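Local coordinates for endoglycosidase (PDB 6Q64), which probably hydrolyses complex N-glycans as an endoglycosidase of glycoside hydrolase family 18, at residues Glu285-Trp290 with Met335-Pro340. The protein carries 1 engineered substitution. Sequence-based numbering, arbitrary orientation.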
ATOM      1  N   GLU A 285      10.188  -0.847  -8.898  1.00 75.91           N
ATOM      2  CA  GLU A 285      10.473  -2.295  -8.679  1.00 81.95           C
ATOM      3  C   GLU A 285      11.885  -2.434  -8.105  1.00 80.64           C
ATOM      4  O   GLU A 285      12.870  -2.217  -8.842  1.00 81.77           O
ATOM      5  CB  GLU A 285      10.144  -3.062  -9.964  1.00 84.97           C
ATOM      6  CG  GLU A 285      10.892  -4.350 -10.222  1.00 95.29           C
ATOM      7  CD  GLU A 285      11.158  -5.310  -9.083  1.00100.20           C
ATOM      8  OE1 GLU A 285      10.399  -6.313  -8.949  1.00 98.20           O
ATOM      9  OE2 GLU A 285      12.174  -5.084  -8.390  1.00106.90           O
ATOM     10  N   PHE A 286      11.947  -2.769  -6.818  1.00 78.82           N
ATOM     11  CA  PHE A 286      13.152  -2.599  -5.967  1.00 84.63           C
ATOM     12  C   PHE A 286      13.843  -3.945  -5.706  1.00 89.26           C
ATOM     13  O   PHE A 286      15.041  -3.918  -5.395  1.00 92.38           O
ATOM     14  CB  PHE A 286      12.776  -1.807  -4.713  1.00 82.12           C
ATOM     15  CG  PHE A 286      13.291  -0.392  -4.717  1.00 77.00           C
ATOM     16  CD1 PHE A 286      13.501   0.276  -5.907  1.00 72.30           C
ATOM     17  CD2 PHE A 286      13.594   0.252  -3.531  1.00 78.12           C
ATOM     18  CE1 PHE A 286      14.006   1.559  -5.916  1.00 72.74           C
ATOM     19  CE2 PHE A 286      14.089   1.545  -3.543  1.00 79.54           C
ATOM     20  CZ  PHE A 286      14.295   2.195  -4.737  1.00 75.37           C
ATOM     21  N   GLU A 287      13.141  -5.070  -5.887  1.00 90.42           N
ATOM     22  CA  GLU A 287      13.756  -6.411  -6.059  1.00 89.98           C
ATOM     23  C   GLU A 287      14.872  -6.309  -7.109  1.00 89.61           C
ATOM     24  O   GLU A 287      15.932  -6.880  -6.886  1.00 95.69           O
ATOM     25  CB  GLU A 287      12.644  -7.418  -6.347  1.00 92.74           C
ATOM     26  CG  GLU A 287      13.096  -8.806  -6.762  1.00103.56           C
ATOM     27  CD  GLU A 287      12.017  -9.871  -6.573  1.00107.50           C
ATOM     28  OE1 GLU A 287      12.036 -10.518  -5.518  1.00108.48           O
ATOM     29  OE2 GLU A 287      11.128 -10.012  -7.455  1.00103.12           O
ATOM     30  N   GLN A 288      14.715  -5.503  -8.152  1.00 94.77           N
ATOM     31  CA  GLN A 288      15.726  -5.396  -9.238  1.00 97.24           C
ATOM     32  C   GLN A 288      16.413  -4.023  -9.293  1.00 92.53           C
ATOM     33  O   GLN A 288      17.497  -3.958  -9.860  1.00 95.59           O
ATOM     34  CB  GLN A 288      15.039  -5.698 -10.558  1.00100.15           C
ATOM     35  CG  GLN A 288      15.019  -7.179 -10.873  1.00109.55           C
ATOM     36  CD  GLN A 288      14.684  -7.350 -12.335  1.00120.67           C
ATOM     37  OE1 GLN A 288      13.941  -6.551 -12.917  1.00115.61           O
ATOM     38  NE2 GLN A 288      15.268  -8.369 -12.951  1.00124.74           N
ATOM     39  N   GLY A 289      15.814  -2.960  -8.764  1.00 83.65           N
ATOM     40  CA  GLY A 289      16.305  -1.592  -9.009  1.00 79.92           C
ATOM     41  C   GLY A 289      16.659  -0.848  -7.739  1.00 78.35           C
ATOM     42  O   GLY A 289      16.952   0.365  -7.845  1.00 75.34           O
ATOM     43  N   TRP A 290      16.709  -1.555  -6.598  1.00 81.11           N
ATOM     44  CA  TRP A 290      17.121  -0.993  -5.282  1.00 78.64           C
ATOM     45  C   TRP A 290      18.443  -0.252  -5.443  1.00 77.48           C
ATOM     46  O   TRP A 290      18.624   0.775  -4.782  1.00 79.89           O
ATOM     47  CB  TRP A 290      17.226  -2.079  -4.214  1.00 81.99           C
ATOM     48  CG  TRP A 290      18.264  -3.118  -4.505  1.00 88.23           C
ATOM     49  CD1 TRP A 290      18.108  -4.248  -5.252  1.00 88.95           C
ATOM     50  CD2 TRP A 290      19.631  -3.123  -4.047  1.00 90.41           C
ATOM     51  NE1 TRP A 290      19.276  -4.958  -5.276  1.00 95.18           N
ATOM     52  CE2 TRP A 290      20.226  -4.297  -4.545  1.00 92.26           C
ATOM     53  CE3 TRP A 290      20.407  -2.253  -3.275  1.00 91.78           C
ATOM     54  CZ2 TRP A 290      21.558  -4.612  -4.306  1.00 92.55           C
ATOM     55  CZ3 TRP A 290      21.727  -2.560  -3.035  1.00 93.26           C
ATOM     56  CH2 TRP A 290      22.289  -3.727  -3.547  1.00 95.63           C
HETATM   57  N   MSE A 335      10.586  -2.922  -0.539  1.00 80.65           N
HETATM   58  CA  MSE A 335      11.148  -1.654  -0.095  1.00 83.69           C
HETATM   59  C   MSE A 335      12.438  -1.865   0.700  1.00 87.72           C
HETATM   60  O   MSE A 335      13.340  -1.033   0.620  1.00 91.17           O
HETATM   61  CB  MSE A 335      10.135  -0.871   0.749  1.00 78.17           C
HETATM   62  CG  MSE A 335       9.284  -1.711   1.632  1.00 77.74           C
HETATM   63 SE   MSE A 335       8.140  -0.631   2.787  1.00 77.34          SE
HETATM   64  CE  MSE A 335       8.581   1.253   2.660  1.00 73.58           C
ATOM     65  N   GLU A 336      12.514  -2.990   1.427  1.00 87.27           N
ATOM     66  CA  GLU A 336      13.629  -3.296   2.317  1.00 87.25           C
ATOM     67  C   GLU A 336      14.949  -3.542   1.568  1.00 84.58           C
ATOM     68  O   GLU A 336      15.983  -3.433   2.216  1.00 85.81           O
ATOM     69  CB  GLU A 336      13.300  -4.486   3.223  1.00 87.02           C
ATOM     70  CG  GLU A 336      13.236  -5.822   2.510  1.00 93.08           C
ATOM     71  CD  GLU A 336      11.875  -6.233   1.964  1.00 97.32           C
ATOM     72  OE1 GLU A 336      11.680  -7.464   1.682  1.00 98.80           O
ATOM     73  OE2 GLU A 336      11.011  -5.332   1.808  1.00 90.62           O
ATOM     74  N   TYR A 337      14.943  -3.798   0.259  1.00 84.54           N
ATOM     75  CA  TYR A 337      16.177  -3.977  -0.558  1.00 85.13           C
ATOM     76  C   TYR A 337      16.920  -2.641  -0.715  1.00 80.92           C
ATOM     77  O   TYR A 337      18.005  -2.656  -1.312  1.00 87.73           O
ATOM     78  CB  TYR A 337      15.854  -4.576  -1.930  1.00 86.75           C
ATOM     79  CG  TYR A 337      15.520  -6.051  -1.915  1.00 91.93           C
ATOM     80  CD1 TYR A 337      14.570  -6.553  -1.042  1.00 94.09           C
ATOM     81  CD2 TYR A 337      16.143  -6.950  -2.772  1.00 98.52           C
ATOM     82  CE1 TYR A 337      14.219  -7.891  -1.035  1.00 96.94           C
ATOM     83  CE2 TYR A 337      15.824  -8.298  -2.767  1.00101.84           C
ATOM     84  CZ  TYR A 337      14.848  -8.764  -1.898  1.00102.89           C
ATOM     85  OH  TYR A 337      14.485 -10.077  -1.859  1.00110.38           O
ATOM     86  N   ASP A 338      16.346  -1.546  -0.210  1.00 75.41           N
ATOM     87  CA  ASP A 338      16.900  -0.164  -0.240  1.00 76.91           C
ATOM     88  C   ASP A 338      17.753   0.049   1.018  1.00 77.43           C
ATOM     89  O   ASP A 338      18.534   1.043   1.076  1.00 72.12           O
ATOM     90  CB  ASP A 338      15.742   0.845  -0.267  1.00 74.52           C
ATOM     91  CG  ASP A 338      16.034   2.284  -0.671  1.00 69.81           C
ATOM     92  OD1 ASP A 338      17.171   2.590  -1.155  1.00 69.47           O
ATOM     93  OD2 ASP A 338      15.090   3.085  -0.525  1.00 69.84           O
ATOM     94  N   TYR A 339      17.544  -0.809   2.016  1.00 77.97           N
ATOM     95  CA  TYR A 339      18.279  -0.780   3.299  1.00 79.34           C
ATOM     96  C   TYR A 339      19.775  -0.981   3.056  1.00 78.32           C
ATOM     97  O   TYR A 339      20.568  -0.188   3.532  1.00 78.72           O
ATOM     98  CB  TYR A 339      17.690  -1.772   4.299  1.00 80.87           C
ATOM     99  CG  TYR A 339      18.290  -1.596   5.659  1.00 84.26           C
ATOM    100  CD1 TYR A 339      19.480  -2.239   5.997  1.00 90.66           C
ATOM    101  CD2 TYR A 339      17.724  -0.722   6.575  1.00 82.36           C
ATOM    102  CE1 TYR A 339      20.069  -2.052   7.239  1.00 89.56           C
ATOM    103  CE2 TYR A 339      18.303  -0.523   7.822  1.00 88.92           C
ATOM    104  CZ  TYR A 339      19.478  -1.191   8.152  1.00 91.44           C
ATOM    105  OH  TYR A 339      20.047  -0.986   9.372  1.00 94.26           O
ATOM    106  N   PRO A 340      20.259  -2.026   2.357  1.00 82.03           N
ATOM    107  CA  PRO A 340      21.697  -2.188   2.182  1.00 84.23           C
ATOM    108  C   PRO A 340      22.337  -0.986   1.482  1.00 82.08           C
ATOM    109  O   PRO A 340      23.514  -0.992   1.307  1.00 90.01           O
ATOM    110  CB  PRO A 340      21.885  -3.454   1.329  1.00 88.41           C
ATOM    111  CG  PRO A 340      20.550  -4.187   1.385  1.00 91.26           C
ATOM    112  CD  PRO A 340      19.510  -3.191   1.870  1.00 90.40           C
TER
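Asp338 OD1 is gripped twice, by Asn341 ND2 and Trp347 N, while its other oxygen, OD2, takes Leu348 N and lies at the edge of the Phe286 ring, 3.5 Å from Phe286 CE2. The carboxylate stands 79° from the ring plane. Two backbone N-H groups from the start of helix 346-358 probably stabilise it as the anion. Asp338 CG is anti to its backbone N, which sets that carbon beside the ring edge, and Asp338 CB lies beyond the rim, 3.7 Å from Phe286 CE2. One face of that ring carries Trp290 CA over its centre.

In this TIM barrel the segments begin at or just after the ends of neighbouring parallel strands, 280-285 and 329-333, so the contact joins the loops at their C-terminal ends, where family 18 enzymes carry the active site. On the 280-285 side the short helix is N-capped by Glu285, whose OE2 accepts from Gln288 N at 2.6 Å.

Trp290 CG sits between the backbone N and carbonyl carbon (chi1 63°), and the indole lies close against the Tyr337 backbone: Tyr337 O is 3.1 Å from both CB and CE3 of Trp290. The Tyr337 ring presents its edge to the indole face in an offset edge-to-face pair, planes at 63°, and Tyr337 CB rests 3.6 Å from Phe286 O. Trp290 CZ3 comes only loosely near Pro340 CB, 4.5 Å away.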